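Local coordinates for peptidase M28 (Shewanella amazonensis SB2B, PDB 3IIB), which probably acts as a zinc-dependent carboxypeptidase or dipeptidase of the M28 family, with two zinc ions bound side by side in its active site, at residues 252-260 against 269-277; 326-337 against 415-426. All coordinates share one frame; numbering follows the deposited sequence.

Contact 1: 252-260 against 269-277; sequences VLIGAHLDS and DDGAGVAIV. With ZN (zinc ion), chain C; ZN (zinc ion), chain B.
His257 and Asp269 meet on one zinc ion: His257 NE2 lies 2.2 Å and Asp269 OD1 2.1 Å from the zinc of chain C. The 2.9 Å between His257 NE2 and Asp269 OD1 is set by the shared metal and is not a hydrogen bond. The imidazole and carboxylate planes stand 88° apart, with OD1 near the plane of the ring at its edge. The other oxygen, Asp269 OD2, binds the zinc of chain B at 2.0 Å, so this carboxylate bridges the pair, as does water 3. Asp331 completes the protein ligands of the first zinc, and Glu304 and His402 those of the second.

A second shell helps to position the imidazole. Asp270 CB lies over one ring face in a CH-pi contact, 3.5 Å from the centroid, while ND1 makes weak bonds to the backbone O and to OD1 of Asp259, whose OD2 accepts from Glu304 N. With CG turned away from its own backbone N (chi1 -173°), Asp270 sends OD2 back to the strand, where its anti lone pair accepts His257 N at 3.3 Å in a fairly straight bond. A cis peptide joins Asp269 to Asp270. Water 1 donates to His257 O and Asp259 O and accepts from Asp270 N.

Farther out the interface is apolar and close. Ala256 CB sits against the helix backbone, 3.3 Å from Gly273 C; there is probably little room for a side chain at Gly273, beside this methyl and Asp270 OD1. Val274 CG2 and Val277 CG2 both touch that methyl, and Ile254 slides past Val277 in the opposite sense. Strand 252-257 and helix 269-277 run at 155°, as expected for the first half of a beta-alpha-beta unit, here carrying the co-catalytic dizinc centre of an M28 peptidase.

Contact 2: 326-337 against 415-426; sequences IAAESDFGAGPI and ALAQNVAVYAQF. With ZN (zinc ion), chain C.
Gln418 pairs with both backbone polar atoms of Ile337: OE1 accepts from Ile337 N at 2.8 Å, and NE2 donates to Ile337 O at 2.8 Å, in the carbonyl plane and on a lone pair. A bend at chi2 (-100°) turns the amide to this two-point grip; NE2 also serves Leu362 O. Replacing Gln418 with an alanine would probably leave Ile337 N and O, and Leu362 O, without these mates and the start of strand 337-343 less firmly held. Asn419 ND2 donates to Gly335 O at 2.9 Å, almost in its own amide plane but from above the carbonyl plane, and to Ala415 O within the helix. Gly335 O also accepts from Gln392 NE2. Ala415 O therefore takes two donors, Asn419 N and ND2, from opposite faces. Helix 413-432 thus covers the loop leaving strand 324-329 of the M28 peptidase sheet, the loop on which Asp331 chelates the chain C zinc through OD1 and OD2. Water 5 donates to Asn419 OD1 and also hydrogen-bonds Ser330 OG. Tyr423 OH lies 3.1 Å from Glu329 O, and Ile337 CD1 touches both Val422 and the Tyr423 ring. Phe426 CE2 meets Ala328 CB at 3.8 Å, and its CZ reaches Ile326 CG2.

Both contacts are buried, their centres about 9 Å apart, though contact 2 includes partly exposed residues at its loop end. Neighbouring strands 247-257 and 324-329 share one sheet, with Gly255 N to Ala328 O, 2.8 Å, a probable hydrogen bond. Each contact sets a helix against this sheet, and Ile276 of contact 1 packs on Asn419 and Tyr423 of contact 2. Contact 1, nearer the chain centre, combines metal ligation with small-residue packing, strand 252-257 and helix 269-277 lying 6.8 Å apart between axes; in contact 2 the axes of strand 326-329 and helix 415-426 are 11.2 Å apart, with aromatic rings between and side-chain amides at the loop. They share the chain C zinc and waters 3 and 4.

Contact 1: 252-260 against 269-277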
loop_
_atom_site.group_PDB
_atom_site.type_symbol
_atom_site.label_atom_id
_atom_site.label_comp_id
_atom_site.label_asym_id
_atom_site.label_seq_id
_atom_site.Cartn_x
_atom_site.Cartn_y
_atom_site.Cartn_z
ATOM N N VAL A 252 -16.387 -31.922 -17.400
ATOM C CA VAL A 252 -15.700 -31.485 -16.188
ATOM C C VAL A 252 -15.471 -29.998 -16.398
ATOM O O VAL A 252 -14.789 -29.580 -17.360
ATOM C CB VAL A 252 -14.371 -32.197 -16.009
ATOM C CG1 VAL A 252 -13.550 -31.554 -14.869
ATOM C CG2 VAL A 252 -14.629 -33.720 -15.786
ATOM N N LEU A 253 -16.050 -29.180 -15.536
ATOM C CA LEU A 253 -15.986 -27.734 -15.663
ATOM C C LEU A 253 -14.973 -27.186 -14.660
ATOM O O LEU A 253 -15.095 -27.420 -13.451
ATOM C CB LEU A 253 -17.366 -27.141 -15.383
ATOM C CG LEU A 253 -17.646 -25.661 -15.678
ATOM C CD1 LEU A 253 -19.140 -25.382 -15.623
ATOM C CD2 LEU A 253 -16.926 -24.746 -14.738
ATOM N N ILE A 254 -14.001 -26.441 -15.155
ATOM C CA ILE A 254 -13.076 -25.739 -14.273
ATOM C C ILE A 254 -13.145 -24.269 -14.671
ATOM O O ILE A 254 -13.067 -23.903 -15.862
ATOM C CB ILE A 254 -11.631 -26.343 -14.313
ATOM C CG1 ILE A 254 -11.057 -26.334 -15.739
ATOM C CG2 ILE A 254 -11.577 -27.790 -13.606
ATOM C CD1 ILE A 254 -9.567 -26.827 -15.784
ATOM N N GLY A 255 -13.390 -23.444 -13.671
ATOM C CA GLY A 255 -13.736 -22.058 -13.934
ATOM C C GLY A 255 -12.936 -21.023 -13.173
ATOM O O GLY A 255 -12.197 -21.314 -12.217
ATOM N N ALA A 256 -13.156 -19.782 -13.586
ATOM C CA ALA A 256 -12.660 -18.588 -12.907
ATOM C C ALA A 256 -13.566 -17.472 -13.379
ATOM O O ALA A 256 -14.369 -17.685 -14.314
ATOM C CB ALA A 256 -11.171 -18.291 -13.313
ATOM N N HIS A 257 -13.434 -16.268 -12.829
ATOM C CA HIS A 257 -14.136 -15.108 -13.453
ATOM C C HIS A 257 -13.152 -14.184 -14.136
ATOM O O HIS A 257 -12.058 -14.001 -13.646
ATOM C CB HIS A 257 -15.051 -14.345 -12.481
ATOM C CG HIS A 257 -14.377 -13.707 -11.310
ATOM N ND1 HIS A 257 -14.040 -12.373 -11.287
ATOM C CD2 HIS A 257 -14.076 -14.190 -10.075
ATOM C CE1 HIS A 257 -13.501 -12.075 -10.118
ATOM N NE2 HIS A 257 -13.520 -13.158 -9.359
ATOM N N LEU A 258 -13.558 -13.629 -15.285
ATOM C CA LEU A 258 -12.707 -12.792 -16.116
ATOM C C LEU A 258 -12.805 -11.347 -15.717
ATOM O O LEU A 258 -11.900 -10.537 -16.022
ATOM C CB LEU A 258 -13.127 -12.951 -17.593
ATOM C CG LEU A 258 -12.264 -12.250 -18.647
ATOM C CD1 LEU A 258 -10.772 -12.642 -18.493
ATOM C CD2 LEU A 258 -12.817 -12.536 -20.052
ATOM N N ASP A 259 -13.896 -10.980 -15.054
ATOM C CA ASP A 259 -14.073 -9.570 -14.708
ATOM C C ASP A 259 -13.312 -9.233 -13.412
ATOM O O ASP A 259 -12.886 -10.134 -12.671
ATOM C CB ASP A 259 -15.554 -9.232 -14.575
ATOM C CG ASP A 259 -16.222 -9.917 -13.346
ATOM O OD1 ASP A 259 -16.057 -11.154 -13.173
ATOM O OD2 ASP A 259 -16.920 -9.234 -12.555
ATOM N N SER A 260 -13.222 -7.938 -13.111
ATOM C CA SER A 260 -12.552 -7.484 -11.904
ATOM C C SER A 260 -13.123 -6.165 -11.515
ATOM O O SER A 260 -13.947 -5.604 -12.245
ATOM C CB SER A 260 -11.032 -7.296 -12.131
ATOM O OG SER A 260 -10.686 -6.179 -12.959
ATOM N N ASP A 269 -7.611 -11.110 -8.080
ATOM C CA ASP A 269 -9.047 -11.269 -8.173
ATOM C C ASP A 269 -9.518 -10.804 -9.560
ATOM O O ASP A 269 -9.872 -9.621 -9.727
ATOM C CB ASP A 269 -9.742 -10.438 -7.103
ATOM C CG ASP A 269 -11.210 -10.769 -6.980
ATOM O OD1 ASP A 269 -11.648 -11.780 -7.577
ATOM O OD2 ASP A 269 -11.948 -10.016 -6.302
ATOM N N ASP A 270 -9.540 -11.682 -10.550
ATOM C CA ASP A 270 -9.194 -13.084 -10.451
ATOM C C ASP A 270 -8.353 -13.495 -11.659
ATOM O O ASP A 270 -8.512 -14.582 -12.238
ATOM C CB ASP A 270 -10.498 -13.911 -10.340
ATOM C CG ASP A 270 -10.255 -15.379 -10.062
ATOM O OD1 ASP A 270 -9.222 -15.713 -9.405
ATOM O OD2 ASP A 270 -11.126 -16.214 -10.506
ATOM N N GLY A 271 -7.399 -12.637 -12.029
ATOM C CA GLY A 271 -6.469 -12.970 -13.077
ATOM C C GLY A 271 -5.712 -14.249 -12.758
ATOM O O GLY A 271 -5.431 -15.064 -13.648
ATOM N N ALA A 272 -5.362 -14.449 -11.502
ATOM C CA ALA A 272 -4.688 -15.662 -11.104
ATOM C C ALA A 272 -5.537 -16.896 -11.424
ATOM O O ALA A 272 -5.035 -17.874 -11.918
ATOM C CB ALA A 272 -4.385 -15.598 -9.616
ATOM N N GLY A 273 -6.837 -16.830 -11.117
ATOM C CA GLY A 273 -7.746 -17.951 -11.354
ATOM C C GLY A 273 -7.903 -18.215 -12.835
ATOM O O GLY A 273 -7.837 -19.361 -13.254
ATOM N N VAL A 274 -8.028 -17.166 -13.637
ATOM C CA VAL A 274 -8.062 -17.366 -15.099
ATOM C C VAL A 274 -6.818 -18.166 -15.592
ATOM O O VAL A 274 -6.936 -19.116 -16.403
ATOM C CB VAL A 274 -8.157 -16.011 -15.830
ATOM C CG1 VAL A 274 -7.992 -16.196 -17.338
ATOM C CG2 VAL A 274 -9.500 -15.319 -15.490
ATOM N N ALA A 275 -5.649 -17.767 -15.099
ATOM C CA ALA A 275 -4.387 -18.384 -15.499
ATOM C C ALA A 275 -4.300 -19.787 -15.001
ATOM O O ALA A 275 -3.777 -20.662 -15.707
ATOM C CB ALA A 275 -3.200 -17.578 -14.980
ATOM N N ILE A 276 -4.788 -20.018 -13.783
ATOM C CA ILE A 276 -4.679 -21.347 -13.174
ATOM C C ILE A 276 -5.464 -22.344 -13.995
ATOM O O ILE A 276 -4.924 -23.385 -14.416
ATOM C CB ILE A 276 -5.152 -21.314 -11.711
ATOM C CG1 ILE A 276 -4.083 -20.652 -10.846
ATOM C CG2 ILE A 276 -5.475 -22.736 -11.191
ATOM C CD1 ILE A 276 -4.618 -20.075 -9.504
ATOM N N VAL A 277 -6.752 -22.044 -14.237
ATOM C CA VAL A 277 -7.605 -23.023 -14.962
ATOM C C VAL A 277 -7.234 -23.139 -16.445
ATOM O O VAL A 277 -7.208 -24.268 -16.999
ATOM C CB VAL A 277 -9.122 -22.813 -14.751
ATOM C CG1 VAL A 277 -9.472 -22.885 -13.228
ATOM C CG2 VAL A 277 -9.644 -21.502 -15.395
HETATM ZN ZN ZN C . -13.179 -13.138 -7.217
HETATM ZN ZN ZN B . -13.967 -9.871 -6.191
HETATM O O HOH W 1 -10.683 -11.651 -13.165
HETATM O O HOH W 2 -14.653 -10.753 -4.374
HETATM O O HOH W 3 -14.553 -11.851 -6.724
HETATM O O HOH W 4 -12.833 -13.458 -4.885
#

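Contact 2: 326-337 against 415-426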
loop_
_atom_site.group_PDB
_atom_site.type_symbol
_atom_site.label_atom_id
_atom_site.label_comp_id
_atom_site.label_asym_id
_atom_site.label_seq_id
_atom_site.Cartn_x
_atom_site.Cartn_y
_atom_site.Cartn_z
ATOM N N ILE A 326 -18.670 -32.793 -12.722
ATOM C CA ILE A 326 -18.261 -32.037 -11.545
ATOM C C ILE A 326 -17.837 -30.682 -12.012
ATOM O O ILE A 326 -17.384 -30.529 -13.157
ATOM C CB ILE A 326 -17.133 -32.743 -10.777
ATOM C CG1 ILE A 326 -16.938 -32.107 -9.389
ATOM C CG2 ILE A 326 -15.831 -32.710 -11.583
ATOM C CD1 ILE A 326 -16.317 -33.082 -8.342
ATOM N N ALA A 327 -17.997 -29.695 -11.145
ATOM C CA ALA A 327 -17.570 -28.330 -11.410
ATOM C C ALA A 327 -16.724 -27.774 -10.262
ATOM O O ALA A 327 -16.993 -28.103 -9.122
ATOM C CB ALA A 327 -18.804 -27.423 -11.599
ATOM N N ALA A 328 -15.738 -26.917 -10.572
ATOM C CA ALA A 328 -14.881 -26.253 -9.572
ATOM C C ALA A 328 -14.410 -24.930 -10.120
ATOM O O ALA A 328 -14.341 -24.754 -11.341
ATOM C CB ALA A 328 -13.663 -27.109 -9.153
ATOM N N GLU A 329 -14.138 -23.996 -9.223
ATOM C CA GLU A 329 -13.693 -22.655 -9.609
ATOM C C GLU A 329 -12.543 -22.168 -8.735
ATOM O O GLU A 329 -12.595 -22.298 -7.511
ATOM C CB GLU A 329 -14.821 -21.654 -9.528
ATOM C CG GLU A 329 -14.353 -20.246 -9.819
ATOM C CD GLU A 329 -15.470 -19.212 -9.927
ATOM O OE1 GLU A 329 -16.323 -19.186 -9.019
ATOM O OE2 GLU A 329 -15.483 -18.431 -10.932
ATOM N N SER A 330 -11.538 -21.589 -9.381
ATOM C CA SER A 330 -10.417 -20.920 -8.703
ATOM C C SER A 330 -10.762 -19.421 -8.599
ATOM O O SER A 330 -10.778 -18.703 -9.614
ATOM C CB SER A 330 -9.143 -21.088 -9.485
ATOM O OG SER A 330 -7.992 -20.549 -8.802
ATOM N N ASP A 331 -11.017 -18.961 -7.385
ATOM C CA ASP A 331 -11.289 -17.522 -7.133
ATOM C C ASP A 331 -10.961 -17.188 -5.672
ATOM O O ASP A 331 -11.783 -16.654 -4.946
ATOM C CB ASP A 331 -12.731 -17.160 -7.420
ATOM C CG ASP A 331 -12.977 -15.676 -7.293
ATOM O OD1 ASP A 331 -12.036 -14.921 -7.569
ATOM O OD2 ASP A 331 -14.091 -15.263 -6.969
ATOM N N PHE A 332 -9.746 -17.509 -5.278
ATOM C CA PHE A 332 -9.213 -17.069 -3.985
ATOM C C PHE A 332 -7.727 -16.766 -4.133
ATOM O O PHE A 332 -6.908 -17.129 -3.290
ATOM C CB PHE A 332 -9.546 -18.108 -2.923
ATOM C CG PHE A 332 -9.476 -17.599 -1.515
ATOM C CD1 PHE A 332 -9.657 -16.259 -1.208
ATOM C CD2 PHE A 332 -9.246 -18.486 -0.466
ATOM C CE1 PHE A 332 -9.603 -15.836 0.075
ATOM C CE2 PHE A 332 -9.232 -18.043 0.855
ATOM C CZ PHE A 332 -9.392 -16.722 1.124
ATOM N N GLY A 333 -7.406 -16.050 -5.211
ATOM C CA GLY A 333 -6.051 -15.547 -5.469
ATOM C C GLY A 333 -5.122 -16.610 -5.993
ATOM O O GLY A 333 -5.538 -17.447 -6.786
ATOM N N ALA A 334 -3.853 -16.527 -5.580
ATOM C CA ALA A 334 -2.775 -17.400 -6.087
ATOM C C ALA A 334 -2.122 -18.230 -5.000
ATOM O O ALA A 334 -1.189 -18.967 -5.299
ATOM C CB ALA A 334 -1.707 -16.584 -6.822
ATOM N N GLY A 335 -2.638 -18.148 -3.764
ATOM C CA GLY A 335 -2.070 -18.927 -2.657
ATOM C C GLY A 335 -2.215 -20.421 -2.888
ATOM O O GLY A 335 -3.163 -20.845 -3.523
ATOM N N PRO A 336 -1.300 -21.243 -2.336
ATOM C CA PRO A 336 -1.380 -22.666 -2.677
ATOM C C PRO A 336 -2.614 -23.344 -2.082
ATOM O O PRO A 336 -3.129 -22.948 -1.008
ATOM C CB PRO A 336 -0.090 -23.264 -2.078
ATOM C CG PRO A 336 0.419 -22.250 -1.169
ATOM C CD PRO A 336 -0.170 -20.928 -1.465
ATOM N N ILE A 337 -3.049 -24.391 -2.773
ATOM C CA ILE A 337 -4.107 -25.264 -2.324
ATOM C C ILE A 337 -3.594 -26.195 -1.232
ATOM O O ILE A 337 -2.551 -26.838 -1.389
ATOM C CB ILE A 337 -4.707 -26.077 -3.509
ATOM C CG1 ILE A 337 -5.380 -25.100 -4.455
ATOM C CG2 ILE A 337 -5.735 -27.114 -2.996
ATOM C CD1 ILE A 337 -5.607 -25.617 -5.847
ATOM N N ALA A 415 3.587 -20.352 -5.897
ATOM C CA ALA A 415 2.240 -20.678 -5.446
ATOM C C ALA A 415 1.238 -20.795 -6.626
ATOM O O ALA A 415 0.355 -21.684 -6.656
ATOM C CB ALA A 415 1.761 -19.627 -4.441
ATOM N N LEU A 416 1.368 -19.885 -7.607
ATOM C CA LEU A 416 0.507 -19.933 -8.795
ATOM C C LEU A 416 0.715 -21.286 -9.512
ATOM O O LEU A 416 -0.266 -21.941 -9.896
ATOM C CB LEU A 416 0.863 -18.814 -9.737
ATOM C CG LEU A 416 -0.113 -18.664 -10.914
ATOM C CD1 LEU A 416 -1.399 -17.954 -10.504
ATOM C CD2 LEU A 416 0.573 -17.836 -12.021
ATOM N N ALA A 417 1.984 -21.700 -9.656
ATOM C CA ALA A 417 2.323 -22.951 -10.286
ATOM C C ALA A 417 1.755 -24.160 -9.553
ATOM O O ALA A 417 1.335 -25.134 -10.188
ATOM C CB ALA A 417 3.878 -23.090 -10.452
ATOM N N GLN A 418 1.761 -24.141 -8.218
ATOM C CA GLN A 418 1.151 -25.222 -7.447
ATOM C C GLN A 418 -0.358 -25.327 -7.708
ATOM O O GLN A 418 -0.907 -26.424 -7.796
ATOM C CB GLN A 418 1.415 -25.042 -5.964
ATOM C CG GLN A 418 1.007 -26.255 -5.094
ATOM C CD GLN A 418 -0.345 -26.066 -4.390
ATOM O OE1 GLN A 418 -1.118 -25.138 -4.698
ATOM N NE2 GLN A 418 -0.619 -26.931 -3.419
ATOM N N ASN A 419 -1.036 -24.193 -7.854
ATOM C CA ASN A 419 -2.437 -24.244 -8.233
ATOM C C ASN A 419 -2.662 -24.832 -9.622
ATOM O O ASN A 419 -3.584 -25.627 -9.819
ATOM C CB ASN A 419 -3.086 -22.861 -8.219
ATOM C CG ASN A 419 -3.367 -22.338 -6.815
ATOM O OD1 ASN A 419 -4.478 -22.492 -6.294
ATOM N ND2 ASN A 419 -2.363 -21.672 -6.203
ATOM N N VAL A 420 -1.804 -24.464 -10.574
ATOM C CA VAL A 420 -1.887 -25.003 -11.925
ATOM C C VAL A 420 -1.720 -26.545 -11.865
ATOM O O VAL A 420 -2.499 -27.296 -12.481
ATOM C CB VAL A 420 -0.829 -24.391 -12.856
ATOM C CG1 VAL A 420 -0.867 -25.099 -14.178
ATOM C CG2 VAL A 420 -1.091 -22.921 -13.028
ATOM N N ALA A 421 -0.759 -26.978 -11.050
ATOM C CA ALA A 421 -0.458 -28.414 -10.881
ATOM C C ALA A 421 -1.655 -29.132 -10.321
ATOM O O ALA A 421 -2.057 -30.163 -10.855
ATOM C CB ALA A 421 0.759 -28.648 -9.953
ATOM N N VAL A 422 -2.255 -28.587 -9.258
ATOM C CA VAL A 422 -3.385 -29.259 -8.589
ATOM C C VAL A 422 -4.651 -29.256 -9.473
ATOM O O VAL A 422 -5.368 -30.260 -9.535
ATOM C CB VAL A 422 -3.699 -28.615 -7.248
ATOM C CG1 VAL A 422 -4.884 -29.355 -6.619
ATOM C CG2 VAL A 422 -2.472 -28.724 -6.333
ATOM N N TYR A 423 -4.931 -28.152 -10.183
ATOM C CA TYR A 423 -6.087 -28.137 -11.083
ATOM C C TYR A 423 -5.895 -29.093 -12.246
ATOM O O TYR A 423 -6.853 -29.712 -12.701
ATOM C CB TYR A 423 -6.447 -26.736 -11.600
ATOM C CG TYR A 423 -7.499 -26.081 -10.732
ATOM C CD1 TYR A 423 -7.162 -25.425 -9.551
ATOM C CD2 TYR A 423 -8.850 -26.163 -11.056
ATOM C CE1 TYR A 423 -8.128 -24.833 -8.763
ATOM C CE2 TYR A 423 -9.824 -25.593 -10.265
ATOM C CZ TYR A 423 -9.477 -24.954 -9.108
ATOM O OH TYR A 423 -10.473 -24.382 -8.322
ATOM N N ALA A 424 -4.661 -29.206 -12.733
ATOM C CA ALA A 424 -4.380 -30.128 -13.825
ATOM C C ALA A 424 -4.646 -31.565 -13.362
ATOM O O ALA A 424 -5.282 -32.354 -14.086
ATOM C CB ALA A 424 -2.980 -29.941 -14.352
ATOM N N GLN A 425 -4.183 -31.910 -12.165
ATOM C CA GLN A 425 -4.455 -33.208 -11.584
ATOM C C GLN A 425 -5.973 -33.407 -11.413
ATOM O O GLN A 425 -6.529 -34.451 -11.763
ATOM C CB GLN A 425 -3.781 -33.385 -10.218
ATOM C CG GLN A 425 -2.260 -33.400 -10.293
ATOM C CD GLN A 425 -1.571 -33.825 -9.020
ATOM O OE1 GLN A 425 -2.110 -33.632 -7.939
ATOM N NE2 GLN A 425 -0.391 -34.440 -9.146
ATOM N N PHE A 426 -6.631 -32.418 -10.802
ATOM C CA PHE A 426 -8.073 -32.503 -10.595
ATOM C C PHE A 426 -8.816 -32.722 -11.909
ATOM O O PHE A 426 -9.690 -33.605 -11.997
ATOM C CB PHE A 426 -8.580 -31.227 -9.900
ATOM C CG PHE A 426 -10.070 -31.183 -9.704
ATOM C CD1 PHE A 426 -10.651 -31.806 -8.616
ATOM C CD2 PHE A 426 -10.893 -30.465 -10.568
ATOM C CE1 PHE A 426 -12.016 -31.736 -8.406
ATOM C CE2 PHE A 426 -12.263 -30.424 -10.367
ATOM C CZ PHE A 426 -12.822 -31.054 -9.296
HETATM ZN ZN ZN C . -13.179 -13.138 -7.217
HETATM O O HOH W 5 -7.094 -22.325 -6.978
HETATM O O HOH W 4 -12.833 -13.458 -4.885
HETATM O O HOH W 3 -14.553 -11.851 -6.724
#